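Local coordinates for 2-polyprenyl-6-methoxyphenol hydroxylase-like FAD-dependent oxidoreductase (Streptomyces sp. NRRL 11266, PDB 6UI5), which binds flavin-adenine dinucleotide and belongs to the FAD-dependent oxidoreductases related to aromatic-ring hydroxylases, at residues R79-F82 with E83-Q86; E330-L333 with A334-A338; G363-L366 with K367-E370; N372-L375 with A376-T380. One frame throughout, in Å; residues are numbered along the deposited sequence.

All four contacts are local, and three of them meet round one helix. Contact 4, on helix 369-379, is buried and largely apolar; contact 1, at the surface, closes strand 78-80 with a salt bridge and two turn bonds. Contact 3 is the partly buried bend leading from helix 352-365 into the helix of contact 4. Asn372 of contact 4 bonds to Ala81 of contact 1 and Leu366 of contact 3, joining the three. Contact 2, a helical turn of 325-346, touches only contact 4, through Leu337 and Ile378, whereas about 11 Å separates its nearest atoms from contacts 1 and 3. Contacts 2, 3 and 4 also reach the second subunit.

Contact 1 of 4, residues R79-F82 with E83-Q86; sequences RLAF and EKVQ
Arg79 and Glu83 meet through opposite chain shapes. The arginine is extended, with CG anti to the backbone N (chi1 -180°), while the glutamate sets its CG between N and the carbonyl carbon and then bends at chi2 (-90°), folding its carboxylate back over the turn. The two side chains cross at about a right angle, and Arg79 NH2 takes both oxygens in a salt bridge. Arg79 NH2 lies 2.9 Å from Glu83 OE2, which is near the guanidinium plane and uses its syn lone pair; the 2.4 Å between Arg79 NH2 and Glu83 OE1 is too short to be taken literally. Arg79 NE has a second acid, Glu72, so the guanidinium has two acid partners, through NE and NH2.

Beneath this bridge the chain winds through a short 3-10 turn. Lys84 N bonds to Ala81 O at 3.2 Å and Val85 N to Phe82 O at 3.0 Å. Ala81, the centre of an inverse gamma turn, brings CB within 3.8 Å of Lys84 CG. Val85 CG2 lies 3.8 Å from Phe82 CD1, on an oblique approach to the ring.

The turn leaves edge strand 78-80 of a three-stranded antiparallel sheet. Phe82 also packs on Val73 of strand 69-75, and both Phe82 and Val85 rest on Ala376 of helix 369-379, whose Asn372 accepts a bond from Ala81 N.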
ATOM      1  N   ARG A  79      11.398  -7.561   3.443  1.00 68.19           N
ATOM      2  CA  ARG A  79      12.548  -7.255   2.608  1.00 61.56           C
ATOM      3  C   ARG A  79      12.152  -6.334   1.473  1.00 60.94           C
ATOM      4  O   ARG A  79      11.103  -6.522   0.867  1.00 65.43           O
ATOM      5  CB  ARG A  79      13.134  -8.527   2.007  1.00 73.52           C
ATOM      6  CG  ARG A  79      14.316  -8.238   1.147  1.00 80.01           C
ATOM      7  CD  ARG A  79      14.821  -9.452   0.400  1.00 89.24           C
ATOM      8  NE  ARG A  79      15.917  -9.036  -0.457  1.00 93.68           N
ATOM      9  CZ  ARG A  79      15.776  -8.572  -1.694  1.00 93.74           C
ATOM     10  NH1 ARG A  79      14.578  -8.482  -2.268  1.00 89.89           N
ATOM     11  NH2 ARG A  79      16.857  -8.212  -2.363  1.00 92.64           N
ATOM     12  N   LEU A  80      13.018  -5.372   1.152  1.00 61.39           N
ATOM     13  CA  LEU A  80      12.853  -4.530  -0.030  1.00 58.14           C
ATOM     14  C   LEU A  80      13.935  -4.851  -1.057  1.00 60.74           C
ATOM     15  O   LEU A  80      15.127  -4.854  -0.728  1.00 57.80           O
ATOM     16  CB  LEU A  80      12.906  -3.046   0.323  1.00 49.39           C
ATOM     17  CG  LEU A  80      11.798  -2.510   1.210  1.00 52.36           C
ATOM     18  CD1 LEU A  80      12.127  -1.086   1.608  1.00 59.19           C
ATOM     19  CD2 LEU A  80      10.514  -2.551   0.444  1.00 49.88           C
ATOM     20  N   ALA A  81      13.511  -5.115  -2.301  1.00 58.16           N
ATOM     21  CA  ALA A  81      14.421  -5.407  -3.416  1.00 63.39           C
ATOM     22  C   ALA A  81      15.264  -4.169  -3.737  1.00 61.22           C
ATOM     23  O   ALA A  81      15.016  -3.423  -4.687  1.00 53.45           O
ATOM     24  CB  ALA A  81      13.636  -5.871  -4.643  1.00 54.09           C
ATOM     25  N   PHE A  82      16.286  -3.942  -2.915  1.00 66.45           N
ATOM     26  CA  PHE A  82      17.111  -2.757  -3.105  1.00 64.60           C
ATOM     27  C   PHE A  82      17.983  -2.861  -4.351  1.00 65.80           C
ATOM     28  O   PHE A  82      18.391  -1.829  -4.891  1.00 62.74           O
ATOM     29  CB  PHE A  82      17.966  -2.514  -1.854  1.00 54.44           C
ATOM     30  CG  PHE A  82      18.812  -1.254  -1.913  1.00 48.52           C
ATOM     31  CD1 PHE A  82      18.234   0.004  -1.769  1.00 53.49           C
ATOM     32  CD2 PHE A  82      20.186  -1.330  -2.103  1.00 43.74           C
ATOM     33  CE1 PHE A  82      19.025   1.165  -1.816  1.00 51.29           C
ATOM     34  CE2 PHE A  82      20.978  -0.173  -2.144  1.00 44.72           C
ATOM     35  CZ  PHE A  82      20.398   1.067  -2.001  1.00 47.75           C
ATOM     36  N   GLU A  83      18.265  -4.081  -4.819  1.00 70.84           N
ATOM     37  CA  GLU A  83      19.029  -4.297  -6.047  1.00 77.82           C
ATOM     38  C   GLU A  83      18.354  -3.704  -7.284  1.00 76.22           C
ATOM     39  O   GLU A  83      18.999  -3.603  -8.333  1.00 77.60           O
ATOM     40  CB  GLU A  83      19.260  -5.803  -6.252  1.00 85.58           C
ATOM     41  CG  GLU A  83      17.979  -6.633  -6.434  1.00 96.23           C
ATOM     42  CD  GLU A  83      17.405  -7.162  -5.121  1.00107.03           C
ATOM     43  OE1 GLU A  83      17.959  -6.846  -4.038  1.00113.40           O
ATOM     44  OE2 GLU A  83      16.391  -7.896  -5.171  1.00106.39           O
ATOM     45  N   LYS A  84      17.080  -3.328  -7.195  1.00 69.07           N
ATOM     46  CA  LYS A  84      16.361  -2.708  -8.299  1.00 69.56           C
ATOM     47  C   LYS A  84      16.538  -1.192  -8.337  1.00 67.69           C
ATOM     48  O   LYS A  84      16.072  -0.545  -9.275  1.00 64.53           O
ATOM     49  CB  LYS A  84      14.865  -3.068  -8.220  1.00 65.87           C
ATOM     50  CG  LYS A  84      14.572  -4.577  -8.141  1.00 72.56           C
ATOM     51  CD  LYS A  84      13.950  -5.139  -9.422  1.00 81.24           C
ATOM     52  CE  LYS A  84      14.953  -5.241 -10.583  1.00 89.86           C
ATOM     53  NZ  LYS A  84      14.279  -5.540 -11.897  1.00 94.97           N
ATOM     54  N   VAL A  85      17.203  -0.612  -7.356  1.00 72.76           N
ATOM     55  CA  VAL A  85      17.428   0.830  -7.338  1.00 76.54           C
ATOM     56  C   VAL A  85      18.550   1.161  -8.315  1.00 74.24           C
ATOM     57  O   VAL A  85      19.515   0.404  -8.457  1.00 78.30           O
ATOM     58  CB  VAL A  85      17.739   1.306  -5.900  1.00 70.28           C
ATOM     59  CG1 VAL A  85      18.098   2.790  -5.856  1.00 62.12           C
ATOM     60  CG2 VAL A  85      16.547   1.031  -4.998  1.00 66.68           C
ATOM     61  N   GLN A  86      18.419   2.292  -8.999  1.00 76.33           N
ATOM     62  CA  GLN A  86      19.337   2.648 -10.075  1.00 76.12           C
ATOM     63  C   GLN A  86      20.782   2.746  -9.587  1.00 74.93           C
ATOM     64  O   GLN A  86      21.053   3.199  -8.474  1.00 70.78           O
ATOM     65  CB  GLN A  86      18.888   3.978 -10.697  1.00 77.07           C
ATOM     66  CG  GLN A  86      19.938   4.724 -11.495  1.00 90.07           C
ATOM     67  CD  GLN A  86      19.842   4.453 -12.987  1.00107.91           C
ATOM     68  OE1 GLN A  86      19.205   3.487 -13.428  1.00116.55           O
ATOM     69  NE2 GLN A  86      20.472   5.314 -13.775  1.00108.34           N
TER

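Contact 2 of 4, residues E330-L333 with A334-A338; sequences ERHL and AGRLA
Leu333 and Leu337, one helical turn apart, lie side by side and point the same way, Leu333 CD1 standing 3.8 Å from Leu337 CG. The same methyl, Leu333 CD1, comes within 3.4 Å of Arg336 NH1, so the leucine touches both the apolar neighbour and the guanidinium. On another flank of the helix the Arg331 guanidinium lays one face over the methyl of Ala334, with Arg331 CZ 3.6 Å from Ala334 CB. That contact needs a folded arginine: its chain bends at chi2 (-88°) and chi3 (92°), turning the guanidinium forward along the helix toward Ala334. His332 CE1 makes a looser approach to Arg336 CG, at 4.2 Å.

Three successive i to i+4 backbone bonds set this spacing. Gly335 N reaches Arg331 O at 2.9 Å, Arg336 N reaches His332 O at 2.8 Å, and Leu337 N reaches Leu333 O at 2.9 Å. Farther out, Asp303 pairs with Arg331 NH1 and probably helps hold that guanidinium against Ala334. Glu364 of the second subunit pairs with Arg336 NH2, while the His332 ring meets those of His328 and Tyr274.

Within this turn of helix 325-346, therefore, hydrocarbon supports the cationic groups and the acids come from beyond it: Asp303 from helix 295-316, Glu364 from the partner chain. Those carboxylates balance the positive charge of the two arginines, and the Arg336 pair carries the contact across the dimer interface.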
ATOM      1  N   GLU A 330      11.081  21.650  -1.514  1.00 49.05           N
ATOM      2  CA  GLU A 330      11.828  20.414  -1.652  1.00 53.46           C
ATOM      3  C   GLU A 330      11.791  19.611  -0.368  1.00 45.82           C
ATOM      4  O   GLU A 330      11.596  18.391  -0.406  1.00 44.89           O
ATOM      5  CB  GLU A 330      13.268  20.728  -2.060  1.00 54.44           C
ATOM      6  CG  GLU A 330      13.404  20.867  -3.556  1.00 59.83           C
ATOM      7  CD  GLU A 330      14.566  21.749  -3.967  1.00 63.41           C
ATOM      8  OE1 GLU A 330      14.514  22.302  -5.087  1.00 60.81           O
ATOM      9  OE2 GLU A 330      15.533  21.879  -3.186  1.00 58.88           O
ATOM     10  N   ARG A 331      11.943  20.278   0.781  1.00 46.53           N
ATOM     11  CA  ARG A 331      12.186  19.546   2.019  1.00 47.80           C
ATOM     12  C   ARG A 331      10.923  19.204   2.783  1.00 50.25           C
ATOM     13  O   ARG A 331      10.868  18.142   3.408  1.00 56.15           O
ATOM     14  CB  ARG A 331      13.152  20.330   2.874  1.00 41.74           C
ATOM     15  CG  ARG A 331      14.555  20.250   2.269  1.00 42.54           C
ATOM     16  CD  ARG A 331      15.242  19.025   2.826  1.00 48.17           C
ATOM     17  NE  ARG A 331      15.093  17.818   2.040  1.00 53.97           N
ATOM     18  CZ  ARG A 331      15.456  16.613   2.465  1.00 54.69           C
ATOM     19  NH1 ARG A 331      15.962  16.470   3.697  1.00 40.32           N
ATOM     20  NH2 ARG A 331      15.326  15.556   1.659  1.00 53.60           N
ATOM     21  N   HIS A 332       9.875  20.022   2.697  1.00 55.14           N
ATOM     22  CA  HIS A 332       8.606  19.600   3.272  1.00 55.33           C
ATOM     23  C   HIS A 332       8.119  18.295   2.648  1.00 57.59           C
ATOM     24  O   HIS A 332       7.525  17.463   3.345  1.00 54.34           O
ATOM     25  CB  HIS A 332       7.550  20.687   3.116  1.00 58.62           C
ATOM     26  CG  HIS A 332       6.218  20.314   3.690  1.00 65.07           C
ATOM     27  ND1 HIS A 332       5.399  19.367   3.113  1.00 65.73           N
ATOM     28  CD2 HIS A 332       5.560  20.766   4.783  1.00 69.00           C
ATOM     29  CE1 HIS A 332       4.294  19.248   3.830  1.00 67.83           C
ATOM     30  NE2 HIS A 332       4.365  20.089   4.845  1.00 69.76           N
ATOM     31  N   LEU A 333       8.343  18.099   1.336  1.00 53.95           N
ATOM     32  CA  LEU A 333       7.916  16.844   0.712  1.00 46.82           C
ATOM     33  C   LEU A 333       8.658  15.680   1.331  1.00 47.04           C
ATOM     34  O   LEU A 333       8.059  14.645   1.633  1.00 51.90           O
ATOM     35  CB  LEU A 333       8.142  16.858  -0.809  1.00 46.73           C
ATOM     36  CG  LEU A 333       8.158  15.530  -1.601  1.00 51.76           C
ATOM     37  CD1 LEU A 333       6.789  14.781  -1.569  1.00 42.94           C
ATOM     38  CD2 LEU A 333       8.524  15.756  -3.103  1.00 40.29           C
ATOM     39  N   ALA A 334       9.966  15.847   1.543  1.00 43.16           N
ATOM     40  CA  ALA A 334      10.779  14.761   2.068  1.00 41.20           C
ATOM     41  C   ALA A 334      10.379  14.425   3.506  1.00 49.15           C
ATOM     42  O   ALA A 334      10.319  13.244   3.890  1.00 53.14           O
ATOM     43  CB  ALA A 334      12.260  15.149   1.968  1.00 38.28           C
ATOM     44  N   GLY A 335      10.080  15.449   4.311  1.00 44.38           N
ATOM     45  CA  GLY A 335       9.505  15.202   5.624  1.00 53.45           C
ATOM     46  C   GLY A 335       8.154  14.515   5.551  1.00 56.08           C
ATOM     47  O   GLY A 335       7.878  13.579   6.313  1.00 57.61           O
ATOM     48  N   ARG A 336       7.289  14.986   4.647  1.00 58.72           N
ATOM     49  CA  ARG A 336       5.986  14.367   4.418  1.00 58.80           C
ATOM     50  C   ARG A 336       6.130  12.867   4.212  1.00 49.86           C
ATOM     51  O   ARG A 336       5.456  12.064   4.873  1.00 46.18           O
ATOM     52  CB  ARG A 336       5.336  15.004   3.178  1.00 52.34           C
ATOM     53  CG  ARG A 336       3.848  15.165   3.207  1.00 53.24           C
ATOM     54  CD  ARG A 336       3.268  15.310   1.805  1.00 59.71           C
ATOM     55  NE  ARG A 336       2.874  14.000   1.300  1.00 67.91           N
ATOM     56  CZ  ARG A 336       2.986  13.598   0.036  1.00 70.51           C
ATOM     57  NH1 ARG A 336       3.498  14.396  -0.892  1.00 76.05           N
ATOM     58  NH2 ARG A 336       2.595  12.377  -0.294  1.00 74.11           N
ATOM     59  N   LEU A 337       7.026  12.483   3.287  1.00 38.37           N
ATOM     60  CA  LEU A 337       7.156  11.098   2.847  1.00 43.61           C
ATOM     61  C   LEU A 337       7.843  10.235   3.902  1.00 50.82           C
ATOM     62  O   LEU A 337       7.525   9.042   4.030  1.00 43.13           O
ATOM     63  CB  LEU A 337       7.933  11.030   1.515  1.00 38.62           C
ATOM     64  CG  LEU A 337       7.306  11.489   0.183  1.00 45.04           C
ATOM     65  CD1 LEU A 337       8.274  11.315  -1.017  1.00 37.69           C
ATOM     66  CD2 LEU A 337       5.984  10.786  -0.128  1.00 47.85           C
ATOM     67  N   ALA A 338       8.782  10.804   4.665  1.00 51.53           N
ATOM     68  CA  ALA A 338       9.322  10.070   5.806  1.00 43.94           C
ATOM     69  C   ALA A 338       8.226   9.784   6.825  1.00 44.90           C
ATOM     70  O   ALA A 338       7.974   8.620   7.168  1.00 39.85           O
ATOM     71  CB  ALA A 338      10.486  10.834   6.442  1.00 38.89           C
TER

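Contact 3 of 4, residues G363-L366 with K367-E370; sequences GEFL and KFDE
Glu364 and Lys367 supply the charged part of the contact. Their side chains run side by side and point the same way, and Lys367 NZ makes a weak bond to Glu364 OE1 at 3.4 Å within a salt bridge. Lys367 is extended beyond CG, its CG beside the backbone N (chi1 -73°), which carries the ammonium back along the end of the helix, while Glu364 bends at chi2 (-45°) to bring its acid alongside.

The backbone bonds mark the helix end. Lys367 N reaches Glu364 O at 3.1 Å, and Phe368 N reaches Phe365 O at 2.9 Å, the latter closing a type I beta turn from Phe365 to Phe368. In both the donor stands well above the carbonyl plane, consistent with the tight i to i+3 path.

Aromatic contacts complete the bend. Phe368 sets one ring face over Glu364 O, offset toward the rim, with CE2 3.9 Å from that oxygen. Its CE2 also lies 4.1 Å from Phe365 CD1, the two side chains crossing at a slant.

Here helix 352-365 gives way to helix 369-379, with Phe368 at the N-cap position. Across the dimer interface Phe365 meets Phe365 of the second subunit. Asn372 of the second helix bonds to the carbonyls of Leu366 and Phe368, and Leu366 packs on Leu78 and Leu80 of strand 78-80.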
ATOM      1  N   GLY A 363       2.444  -7.391   1.162  1.00 60.00           N
ATOM      2  CA  GLY A 363       2.919  -8.603   0.506  1.00 57.87           C
ATOM      3  C   GLY A 363       2.652  -8.585  -0.989  1.00 62.25           C
ATOM      4  O   GLY A 363       3.529  -8.906  -1.792  1.00 61.28           O
ATOM      5  N   GLU A 364       1.439  -8.171  -1.381  1.00 58.63           N
ATOM      6  CA  GLU A 364       1.102  -8.094  -2.803  1.00 64.67           C
ATOM      7  C   GLU A 364       1.857  -6.969  -3.502  1.00 62.38           C
ATOM      8  O   GLU A 364       2.383  -7.165  -4.602  1.00 66.66           O
ATOM      9  CB  GLU A 364      -0.410  -7.908  -2.989  1.00 64.61           C
ATOM     10  CG  GLU A 364      -1.271  -9.139  -2.691  1.00 65.90           C
ATOM     11  CD  GLU A 364      -0.723 -10.433  -3.286  1.00 74.05           C
ATOM     12  OE1 GLU A 364      -0.350 -10.439  -4.483  1.00 77.82           O
ATOM     13  OE2 GLU A 364      -0.651 -11.442  -2.538  1.00 85.18           O
ATOM     14  N   PHE A 365       1.926  -5.782  -2.879  1.00 52.95           N
ATOM     15  CA  PHE A 365       2.520  -4.622  -3.542  1.00 51.86           C
ATOM     16  C   PHE A 365       4.016  -4.809  -3.770  1.00 60.70           C
ATOM     17  O   PHE A 365       4.550  -4.394  -4.808  1.00 64.31           O
ATOM     18  CB  PHE A 365       2.268  -3.357  -2.726  1.00 48.34           C
ATOM     19  CG  PHE A 365       0.839  -2.878  -2.737  1.00 53.49           C
ATOM     20  CD1 PHE A 365      -0.120  -3.504  -3.511  1.00 62.27           C
ATOM     21  CD2 PHE A 365       0.470  -1.750  -2.003  1.00 59.49           C
ATOM     22  CE1 PHE A 365      -1.423  -3.043  -3.529  1.00 64.01           C
ATOM     23  CE2 PHE A 365      -0.836  -1.290  -2.006  1.00 65.94           C
ATOM     24  CZ  PHE A 365      -1.787  -1.938  -2.771  1.00 66.00           C
ATOM     25  N   LEU A 366       4.714  -5.425  -2.816  1.00 54.15           N
ATOM     26  CA  LEU A 366       6.141  -5.667  -2.984  1.00 55.31           C
ATOM     27  C   LEU A 366       6.442  -6.747  -4.015  1.00 58.10           C
ATOM     28  O   LEU A 366       7.614  -7.087  -4.213  1.00 61.40           O
ATOM     29  CB  LEU A 366       6.791  -6.018  -1.634  1.00 47.11           C
ATOM     30  CG  LEU A 366       6.835  -4.852  -0.642  1.00 53.32           C
ATOM     31  CD1 LEU A 366       7.478  -5.215   0.694  1.00 48.91           C
ATOM     32  CD2 LEU A 366       7.575  -3.688  -1.266  1.00 62.27           C
ATOM     33  N   LYS A 367       5.440  -7.299  -4.682  1.00 61.94           N
ATOM     34  CA  LYS A 367       5.756  -8.071  -5.875  1.00 69.70           C
ATOM     35  C   LYS A 367       6.046  -7.182  -7.067  1.00 70.48           C
ATOM     36  O   LYS A 367       6.525  -7.687  -8.081  1.00 76.85           O
ATOM     37  CB  LYS A 367       4.616  -9.039  -6.213  1.00 76.66           C
ATOM     38  CG  LYS A 367       4.532 -10.233  -5.262  1.00 82.14           C
ATOM     39  CD  LYS A 367       3.173 -10.916  -5.303  1.00 84.47           C
ATOM     40  CE  LYS A 367       3.115 -12.073  -4.313  1.00 86.50           C
ATOM     41  NZ  LYS A 367       1.923 -12.943  -4.503  1.00 89.91           N
ATOM     42  N   PHE A 368       5.789  -5.878  -6.960  1.00 72.42           N
ATOM     43  CA  PHE A 368       5.946  -4.922  -8.051  1.00 68.26           C
ATOM     44  C   PHE A 368       7.266  -4.166  -7.952  1.00 70.67           C
ATOM     45  O   PHE A 368       7.679  -3.745  -6.868  1.00 78.71           O
ATOM     46  CB  PHE A 368       4.804  -3.904  -8.055  1.00 65.94           C
ATOM     47  CG  PHE A 368       3.438  -4.516  -8.037  1.00 61.62           C
ATOM     48  CD1 PHE A 368       3.151  -5.650  -8.802  1.00 57.47           C
ATOM     49  CD2 PHE A 368       2.431  -3.954  -7.254  1.00 61.30           C
ATOM     50  CE1 PHE A 368       1.875  -6.218  -8.786  1.00 51.63           C
ATOM     51  CE2 PHE A 368       1.154  -4.508  -7.224  1.00 63.74           C
ATOM     52  CZ  PHE A 368       0.873  -5.647  -7.989  1.00 61.90           C
ATOM     53  N   ASP A 369       7.899  -3.948  -9.107  1.00 69.00           N
ATOM     54  CA  ASP A 369       9.196  -3.282  -9.128  1.00 68.01           C
ATOM     55  C   ASP A 369       9.082  -1.807  -8.742  1.00 62.92           C
ATOM     56  O   ASP A 369       9.909  -1.296  -7.977  1.00 61.66           O
ATOM     57  CB  ASP A 369       9.829  -3.434 -10.513  1.00 76.86           C
ATOM     58  CG  ASP A 369      10.131  -4.884 -10.869  1.00 91.01           C
ATOM     59  OD1 ASP A 369       9.729  -5.795 -10.102  1.00 93.43           O
ATOM     60  OD2 ASP A 369      10.770  -5.103 -11.924  1.00104.65           O
ATOM     61  N   GLU A 370       8.083  -1.097  -9.275  1.00 57.50           N
ATOM     62  CA  GLU A 370       7.984   0.331  -8.981  1.00 62.39           C
ATOM     63  C   GLU A 370       7.754   0.583  -7.504  1.00 58.21           C
ATOM     64  O   GLU A 370       8.187   1.615  -6.986  1.00 51.83           O
ATOM     65  CB  GLU A 370       6.868   0.992  -9.795  1.00 69.68           C
ATOM     66  CG  GLU A 370       7.320   1.450 -11.200  1.00 90.57           C
ATOM     67  CD  GLU A 370       6.236   2.179 -11.999  1.00100.13           C
ATOM     68  OE1 GLU A 370       6.519   3.294 -12.489  1.00105.93           O
ATOM     69  OE2 GLU A 370       5.117   1.639 -12.151  1.00106.31           O
TER

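Contact 4 of 4, residues N372-L375 with A376-T380; sequences NVFL and AEIVT
Phe374 and Ile378 form an i to i+4 pair on alpha-helix 369-379, the isoleucine's end methyl set over one face of the aromatic ring. Ile378 CD1 lies about 3.3 Å from both Phe374 CE1 and Phe374 CZ, tight packing over that side of the ring in which the exact distance carries little weight. Phe374 reaches this position because its CG is anti to the backbone N (chi1 167°), which swings the ring along the helix toward the next turn. Ile378 in turn packs on Leu337 and Asn341 of helix 325-346, and Phe374 on Glu364 of the second subunit, so the pair lies between helix 325-346 and the second subunit.

Val373 and Glu377 are arranged differently: they lie side by side and point the same way, Val373 CG1 being 4.0 Å from Glu377 CD. The glutamate is extended beyond CG, and its carboxylate is shared between Arg401 and Arg405, one oxygen to each. This double pairing satisfies a buried acid and probably keeps it ionised.

Regular backbone bonds join the two halves, among them Ala376 N to Asn372 O at 2.9 Å and Val379 N to Leu375 O at 2.9 Å. At the helix's last turn, Ala376 O accepts two bonds from Thr380: one from N at 3.2 Å, and one from OG1 at 2.6 Å, in the carbonyl plane.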
ATOM      1  N   ASN A 372       8.846  -1.426  -4.921  1.00 48.92           N
ATOM      2  CA  ASN A 372      10.118  -1.715  -4.259  1.00 55.81           C
ATOM      3  C   ASN A 372      11.092  -0.564  -4.435  1.00 58.76           C
ATOM      4  O   ASN A 372      11.713  -0.102  -3.467  1.00 54.56           O
ATOM      5  CB  ASN A 372      10.728  -3.004  -4.799  1.00 54.63           C
ATOM      6  CG  ASN A 372      10.237  -4.230  -4.057  1.00 59.22           C
ATOM      7  OD1 ASN A 372      10.820  -4.656  -3.047  1.00 63.76           O
ATOM      8  ND2 ASN A 372       9.149  -4.803  -4.551  1.00 58.37           N
ATOM      9  N   VAL A 373      11.209  -0.057  -5.661  1.00 43.77           N
ATOM     10  CA  VAL A 373      12.190   0.986  -5.914  1.00 44.34           C
ATOM     11  C   VAL A 373      11.781   2.272  -5.214  1.00 54.36           C
ATOM     12  O   VAL A 373      12.602   2.931  -4.562  1.00 62.78           O
ATOM     13  CB  VAL A 373      12.372   1.171  -7.430  1.00 47.56           C
ATOM     14  CG1 VAL A 373      13.178   2.435  -7.736  1.00 36.89           C
ATOM     15  CG2 VAL A 373      13.042  -0.084  -7.984  1.00 42.82           C
ATOM     16  N   PHE A 374      10.500   2.618  -5.285  1.00 50.16           N
ATOM     17  CA  PHE A 374      10.045   3.858  -4.670  1.00 50.51           C
ATOM     18  C   PHE A 374      10.308   3.861  -3.169  1.00 49.80           C
ATOM     19  O   PHE A 374      10.920   4.802  -2.645  1.00 45.14           O
ATOM     20  CB  PHE A 374       8.566   4.072  -4.946  1.00 40.74           C
ATOM     21  CG  PHE A 374       7.943   5.146  -4.099  1.00 49.94           C
ATOM     22  CD1 PHE A 374       8.140   6.482  -4.401  1.00 48.16           C
ATOM     23  CD2 PHE A 374       7.114   4.818  -3.038  1.00 47.61           C
ATOM     24  CE1 PHE A 374       7.557   7.468  -3.646  1.00 44.37           C
ATOM     25  CE2 PHE A 374       6.515   5.801  -2.282  1.00 51.98           C
ATOM     26  CZ  PHE A 374       6.737   7.133  -2.589  1.00 50.90           C
ATOM     27  N   LEU A 375       9.875   2.793  -2.472  1.00 50.54           N
ATOM     28  CA  LEU A 375      10.055   2.689  -1.015  1.00 54.20           C
ATOM     29  C   LEU A 375      11.523   2.577  -0.627  1.00 51.24           C
ATOM     30  O   LEU A 375      11.973   3.275   0.282  1.00 59.17           O
ATOM     31  CB  LEU A 375       9.285   1.495  -0.464  1.00 51.91           C
ATOM     32  CG  LEU A 375       7.760   1.597  -0.524  1.00 50.32           C
ATOM     33  CD1 LEU A 375       7.126   0.308  -0.019  1.00 50.59           C
ATOM     34  CD2 LEU A 375       7.256   2.802   0.274  1.00 40.92           C
ATOM     35  N   ALA A 376      12.288   1.729  -1.323  1.00 49.45           N
ATOM     36  CA  ALA A 376      13.714   1.589  -1.030  1.00 43.18           C
ATOM     37  C   ALA A 376      14.456   2.907  -1.191  1.00 46.08           C
ATOM     38  O   ALA A 376      15.404   3.196  -0.449  1.00 52.28           O
ATOM     39  CB  ALA A 376      14.353   0.529  -1.929  1.00 40.29           C
ATOM     40  N   GLU A 377      14.069   3.701  -2.175  1.00 45.01           N
ATOM     41  CA  GLU A 377      14.719   4.990  -2.368  1.00 42.72           C
ATOM     42  C   GLU A 377      14.454   5.911  -1.196  1.00 40.69           C
ATOM     43  O   GLU A 377      15.360   6.619  -0.732  1.00 41.78           O
ATOM     44  CB  GLU A 377      14.216   5.652  -3.648  1.00 39.77           C
ATOM     45  CG  GLU A 377      14.744   5.012  -4.903  1.00 59.35           C
ATOM     46  CD  GLU A 377      14.468   5.881  -6.106  1.00 69.86           C
ATOM     47  OE1 GLU A 377      15.302   5.839  -7.035  1.00 80.00           O
ATOM     48  OE2 GLU A 377      13.434   6.623  -6.114  1.00 58.19           O
ATOM     49  N   ILE A 378      13.208   5.934  -0.729  1.00 33.46           N
ATOM     50  CA  ILE A 378      12.816   6.885   0.300  1.00 44.15           C
ATOM     51  C   ILE A 378      13.392   6.486   1.664  1.00 42.71           C
ATOM     52  O   ILE A 378      14.080   7.279   2.311  1.00 39.35           O
ATOM     53  CB  ILE A 378      11.288   7.000   0.292  1.00 42.40           C
ATOM     54  CG1 ILE A 378      10.925   7.965  -0.807  1.00 47.91           C
ATOM     55  CG2 ILE A 378      10.728   7.473   1.617  1.00 44.14           C
ATOM     56  CD1 ILE A 378       9.510   7.968  -1.083  1.00 60.77           C
ATOM     57  N   VAL A 379      13.202   5.228   2.077  1.00 45.19           N
ATOM     58  CA  VAL A 379      13.728   4.804   3.371  1.00 44.58           C
ATOM     59  C   VAL A 379      15.245   4.821   3.400  1.00 51.20           C
ATOM     60  O   VAL A 379      15.816   4.833   4.489  1.00 45.46           O
ATOM     61  CB  VAL A 379      13.215   3.402   3.812  1.00 40.86           C
ATOM     62  CG1 VAL A 379      11.731   3.277   3.539  1.00 52.42           C
ATOM     63  CG2 VAL A 379      13.973   2.269   3.141  1.00 39.35           C
ATOM     64  N   THR A 380      15.933   4.840   2.248  1.00 42.59           N
ATOM     65  CA  THR A 380      17.386   5.020   2.316  1.00 44.44           C
ATOM     66  C   THR A 380      17.802   6.474   2.131  1.00 44.10           C
ATOM     67  O   THR A 380      19.007   6.770   2.102  1.00 35.54           O
ATOM     68  CB  THR A 380      18.118   4.147   1.306  1.00 43.10           C
ATOM     69  OG1 THR A 380      17.676   4.480  -0.023  1.00 55.98           O
ATOM     70  CG2 THR A 380      17.860   2.664   1.571  1.00 33.71           C
TER